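Local coordinates for protein glutathione S-transferase (Rhodospirillum rubrum F11, PDB 4O7H) that probably catalyses the conjugation of glutathione to electrophilic substrates, as a glutathione S-transferase with a thioredoxin-like N-terminal domain, at residues A[10-16]-A[49-53]. Numbering follows the deposited sequence.
Sequences SPAARKV and EVPVL
Pro51, reached through a cis peptide bond, presses its ring against the first turns of helix 11-22; this is the cis-proline loop of the thioredoxin-like fold, which in glutathione S-transferases borders the glutathione site. The packed half is mostly apolar, side chain on side chain, with the Pro51 ring also resting on the helix backbone. Pro51 CD sits 3.7 Å from Ala12 CB, while Pro51 CB rests against Ala13 CB. Val16 CG2 reaches Pro51 CG at 3.9 Å, the two side chains meeting at a slant. Leu4 of strand 3-6 and Ile67 of helix 64-74 also touch both Val16 and Pro51, so this half belongs to the core between sheet and helices. Toward Ser10 the fit is looser. Val50 CG2 still meets Ser10 CB at 3.8 Å, but Ser10 OG and Val50 O stand 3.7 Å apart and are joined through a water instead. Ser10 is the N-cap of the helix: with OG turned anti to its own backbone N (chi1 168°), the hydroxyl is placed to accept from Ala13 N at 3.0 Å, with an N-H...O angle of 160°. Substituting an alanine for Ser10 would probably deprive Ala13 N of its cap and the water of one of its partners. That water lies 2.7 Å from Ser10 OG and donates a hydrogen bond of 2.9 Å to Val50 O, the carbonyl of the cis peptide itself.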
loop_
_atom_site.group_PDB
_atom_site.type_symbol
_atom_site.label_atom_id
_atom_site.label_comp_id
_atom_site.label_asym_id
_atom_site.label_seq_id
_atom_site.Cartn_x
_atom_site.Cartn_y
_atom_site.Cartn_z
ATOM N N SER A 10 -9.875 -4.071 -11.155
ATOM C CA SER A 10 -9.093 -3.426 -10.103
ATOM C C SER A 10 -9.586 -3.889 -8.733
ATOM O O SER A 10 -10.726 -3.590 -8.390
ATOM C CB SER A 10 -9.299 -1.909 -10.172
ATOM O OG SER A 10 -8.776 -1.231 -8.988
ATOM N N PRO A 11 -8.739 -4.575 -7.949
ATOM C CA PRO A 11 -9.192 -4.932 -6.608
ATOM C C PRO A 11 -9.476 -3.740 -5.736
ATOM O O PRO A 11 -10.410 -3.791 -4.927
ATOM C CB PRO A 11 -8.060 -5.765 -6.045
ATOM C CG PRO A 11 -6.883 -5.487 -6.918
ATOM C CD PRO A 11 -7.400 -5.116 -8.247
ATOM N N ALA A 12 -8.679 -2.696 -5.843
ATOM C CA ALA A 12 -8.914 -1.527 -5.040
ATOM C C ALA A 12 -10.233 -0.848 -5.360
ATOM O O ALA A 12 -10.946 -0.363 -4.495
ATOM C CB ALA A 12 -7.778 -0.538 -5.214
ATOM N N ALA A 13 -10.546 -0.781 -6.642
ATOM C CA ALA A 13 -11.802 -0.184 -7.056
ATOM C C ALA A 13 -12.980 -1.024 -6.626
ATOM O O ALA A 13 -13.992 -0.468 -6.151
ATOM C CB ALA A 13 -11.813 0.079 -8.562
ATOM N N ARG A 14 -12.848 -2.347 -6.718
ATOM C CA ARG A 14 -13.890 -3.214 -6.180
ATOM C C ARG A 14 -14.109 -2.921 -4.723
ATOM O O ARG A 14 -15.259 -2.808 -4.257
ATOM C CB ARG A 14 -13.565 -4.683 -6.413
ATOM C CG ARG A 14 -13.672 -5.164 -7.865
ATOM C CD ARG A 14 -13.502 -6.695 -7.998
ATOM N NE ARG A 14 -13.813 -7.050 -9.381
ATOM C CZ ARG A 14 -14.517 -8.103 -9.774
ATOM N NH1 ARG A 14 -14.895 -9.032 -8.926
ATOM N NH2 ARG A 14 -14.838 -8.209 -11.060
ATOM N N LYS A 15 -13.024 -2.834 -3.970
ATOM C CA LYS A 15 -13.130 -2.539 -2.544
ATOM C C LYS A 15 -13.887 -1.262 -2.245
ATOM O O LYS A 15 -14.738 -1.211 -1.363
ATOM C CB LYS A 15 -11.760 -2.530 -1.853
ATOM C CG LYS A 15 -11.823 -1.776 -0.522
ATOM C CD LYS A 15 -10.691 -2.085 0.363
ATOM C CE LYS A 15 -9.406 -1.640 -0.198
ATOM N NZ LYS A 15 -8.386 -1.951 0.834
ATOM N N VAL A 16 -13.595 -0.186 -2.975
ATOM C CA VAL A 16 -14.287 1.062 -2.748
ATOM C C VAL A 16 -15.789 0.957 -3.087
ATOM O O VAL A 16 -16.630 1.455 -2.350
ATOM C CB VAL A 16 -13.587 2.215 -3.486
ATOM C CG1 VAL A 16 -14.377 3.509 -3.340
ATOM C CG2 VAL A 16 -12.180 2.487 -2.911
ATOM N N GLU A 49 -4.364 5.682 -12.260
ATOM C CA GLU A 49 -5.026 4.493 -11.743
ATOM C C GLU A 49 -6.441 4.793 -11.306
ATOM O O GLU A 49 -6.739 5.924 -10.915
ATOM C CB GLU A 49 -4.286 3.986 -10.518
ATOM C CG GLU A 49 -2.795 3.735 -10.716
ATOM C CD GLU A 49 -2.445 2.382 -11.249
ATOM O OE1 GLU A 49 -3.356 1.671 -11.802
ATOM O OE2 GLU A 49 -1.232 2.012 -11.083
ATOM N N VAL A 50 -7.276 3.747 -11.323
ATOM C CA VAL A 50 -8.487 3.719 -10.548
ATOM C C VAL A 50 -8.228 3.025 -9.179
ATOM O O VAL A 50 -7.314 2.204 -9.072
ATOM C CB VAL A 50 -9.646 3.018 -11.275
ATOM C CG1 VAL A 50 -10.049 3.846 -12.493
ATOM C CG2 VAL A 50 -9.266 1.579 -11.652
ATOM N N PRO A 51 -9.037 3.321 -8.158
ATOM C CA PRO A 51 -10.223 4.193 -8.092
ATOM C C PRO A 51 -9.927 5.651 -7.856
ATOM O O PRO A 51 -8.888 6.040 -7.276
ATOM C CB PRO A 51 -10.999 3.659 -6.899
ATOM C CG PRO A 51 -9.918 3.122 -5.991
ATOM C CD PRO A 51 -8.844 2.587 -6.887
ATOM N N VAL A 52 -10.866 6.480 -8.332
ATOM C CA VAL A 52 -10.889 7.890 -7.981
ATOM C C VAL A 52 -12.340 8.237 -7.594
ATOM O O VAL A 52 -13.273 7.953 -8.384
ATOM C CB VAL A 52 -10.472 8.779 -9.172
ATOM C CG1 VAL A 52 -10.526 10.239 -8.787
ATOM C CG2 VAL A 52 -9.055 8.418 -9.606
ATOM N N LEU A 53 -12.520 8.840 -6.436
ATOM C CA LEU A 53 -13.821 9.308 -5.968
ATOM C C LEU A 53 -13.937 10.813 -6.182
ATOM O O LEU A 53 -13.015 11.566 -5.789
ATOM C CB LEU A 53 -14.000 8.980 -4.497
ATOM C CG LEU A 53 -15.306 9.384 -3.792
ATOM C CD1 LEU A 53 -16.468 8.526 -4.270
ATOM C CD2 LEU A 53 -15.122 9.310 -2.300
HETATM O O HOH W 1 -6.334 -0.461 -9.694
#